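Local coordinates for uncharacterized protein ycf41 (Synechococcus elongatus PCC 6301, PDB 3KOJ) that probably binds single-stranded DNA through an OB-fold domain of the single-strand binding protein family, at residues A64-L67 with Q68-R72. The protein carries 1 engineered substitution. Sequence-based numbering, arbitrary orientation.
Sequences AQEL and QDRCR
Leu67 and Cys71 meet on the buried, close-packed flank where helix 62-70 ends, Cys71 being the first residue beyond it, and illustrate how a short helix ends against a beta sheet. Leu67 CD2 lies 3.8 Å from Cys71 SG. Each side chain sets its first torsion with the outer atom anti to the carbonyl carbon (chi1 -69° for Leu67, -60° for Cys71), which brings methyl and sulfur together on one side. Their backbones are joined as well: Cys71 N donates to Leu67 O at 2.8 Å, and so the helical bonding pattern runs on to the residue that leaves helical geometry. Three earlier bonds of the same i+4 to i kind, from Gln68, Asp69 and Arg70 to the carbonyls of Ala64, Gln65 and Glu66, complete the set.

Past the helix end, Arg72 turns its guanidinium back on the final turn. Arg72 NH1 and NH2 both donate to Gln68 O, at 2.8 and 3.1 Å; NH2 lies nearly in line with the C=O bond and NH1 above the carbonyl plane, while NH1 also donates to Cys71 O. One side chain thus serves a carbonyl of the last turn and that of the residue after it, and the three bonds should limit rotation of the guanidinium.

The side of Glu66, Asp69 and Arg70 is more exposed and looser. The side chains of Glu66 and Arg70 come nearest at their CG atoms, 4.4 Å apart, while Arg70 CB and CG lie against Glu66 O; Glu66 OE2 stays 5.2 Å from Arg70 NH1 and instead hydrogen-bonds His108 NE2.

The apolar flank faces the curled sheet of this OB-type domain: Leu67 and Cys71 both rest on Met39 of strand 35-43, Leu67 also touches Val106 of strand 105-107, and Cys71 reaches Val20 of strand 12-28.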
loop_
_atom_site.group_PDB
_atom_site.type_symbol
_atom_site.label_atom_id
_atom_site.label_comp_id
_atom_site.label_asym_id
_atom_site.label_seq_id
_atom_site.Cartn_x
_atom_site.Cartn_y
_atom_site.Cartn_z
ATOM N N ALA B 64 13.153 14.604 7.341
ATOM C CA ALA B 64 12.857 15.474 8.478
ATOM C C ALA B 64 12.930 16.935 8.025
ATOM O O ALA B 64 12.071 17.751 8.363
ATOM C CB ALA B 64 13.853 15.230 9.609
ATOM N N GLN B 65 13.961 17.260 7.251
ATOM C CA GLN B 65 14.135 18.627 6.764
ATOM C C GLN B 65 13.010 19.012 5.800
ATOM O O GLN B 65 12.569 20.162 5.773
ATOM C CB GLN B 65 15.498 18.758 6.078
ATOM C CG GLN B 65 16.656 18.322 6.973
ATOM C CD GLN B 65 18.004 18.395 6.283
ATOM O OE1 GLN B 65 18.133 18.039 5.112
ATOM N NE2 GLN B 65 19.021 18.838 7.014
ATOM N N GLU B 66 12.543 18.041 5.026
ATOM C CA GLU B 66 11.465 18.260 4.067
ATOM C C GLU B 66 10.143 18.545 4.789
ATOM O O GLU B 66 9.373 19.416 4.374
ATOM C CB GLU B 66 11.328 17.031 3.165
ATOM C CG GLU B 66 10.225 17.120 2.130
ATOM C CD GLU B 66 10.204 15.918 1.209
ATOM O OE1 GLU B 66 11.047 15.012 1.392
ATOM O OE2 GLU B 66 9.347 15.876 0.301
ATOM N N LEU B 67 9.884 17.817 5.872
ATOM C CA LEU B 67 8.660 18.015 6.645
ATOM C C LEU B 67 8.614 19.424 7.233
ATOM O O LEU B 67 7.634 20.149 7.062
ATOM C CB LEU B 67 8.569 16.985 7.780
ATOM C CG LEU B 67 8.334 15.525 7.379
ATOM C CD1 LEU B 67 8.350 14.635 8.622
ATOM C CD2 LEU B 67 6.998 15.409 6.648
ATOM N N GLN B 68 9.680 19.807 7.926
ATOM C CA GLN B 68 9.757 21.127 8.545
ATOM C C GLN B 68 9.698 22.243 7.515
ATOM O O GLN B 68 9.117 23.301 7.758
ATOM C CB GLN B 68 11.051 21.259 9.355
ATOM C CG GLN B 68 11.451 22.701 9.663
ATOM C CD GLN B 68 12.277 23.330 8.550
ATOM O OE1 GLN B 68 12.150 24.521 8.263
ATOM N NE2 GLN B 68 13.140 22.530 7.929
ATOM N N ASP B 69 10.304 21.997 6.363
ATOM C CA ASP B 69 10.354 22.989 5.305
ATOM C C ASP B 69 9.029 23.202 4.589
ATOM O O ASP B 69 8.657 24.333 4.281
ATOM C CB ASP B 69 11.417 22.579 4.280
ATOM C CG ASP B 69 11.573 23.588 3.160
ATOM O OD1 ASP B 69 11.995 24.730 3.442
ATOM O OD2 ASP B 69 11.273 23.241 1.998
ATOM N N ARG B 70 8.309 22.110 4.358
ATOM C CA ARG B 70 7.058 22.143 3.609
ATOM C C ARG B 70 5.721 22.045 4.347
ATOM O O ARG B 70 4.751 22.703 3.969
ATOM C CB ARG B 70 7.098 21.029 2.564
ATOM C CG ARG B 70 8.307 21.071 1.644
ATOM C CD ARG B 70 8.194 22.242 0.698
ATOM N NE ARG B 70 6.979 22.138 -0.103
ATOM C CZ ARG B 70 6.834 21.320 -1.143
ATOM N NH1 ARG B 70 7.835 20.535 -1.520
ATOM N NH2 ARG B 70 5.682 21.278 -1.799
ATOM N N CYS B 71 5.657 21.214 5.380
ATOM C CA CYS B 71 4.401 21.016 6.093
ATOM C C CYS B 71 3.988 22.115 7.058
ATOM O O CYS B 71 4.695 22.417 8.015
ATOM C CB CYS B 71 4.437 19.672 6.821
ATOM S SG CYS B 71 4.651 18.254 5.716
ATOM N N ARG B 72 2.821 22.698 6.792
ATOM C CA ARG B 72 2.261 23.759 7.623
ATOM C C ARG B 72 0.856 23.370 8.063
ATOM O O ARG B 72 0.232 22.501 7.450
ATOM C CB ARG B 72 2.228 25.075 6.844
ATOM C CG ARG B 72 3.613 25.670 6.634
ATOM C CD ARG B 72 4.244 26.034 7.976
ATOM N NE ARG B 72 5.636 26.462 7.853
ATOM C CZ ARG B 72 6.684 25.643 7.890
ATOM N NH1 ARG B 72 6.511 24.336 8.053
ATOM N NH2 ARG B 72 7.910 26.132 7.765
#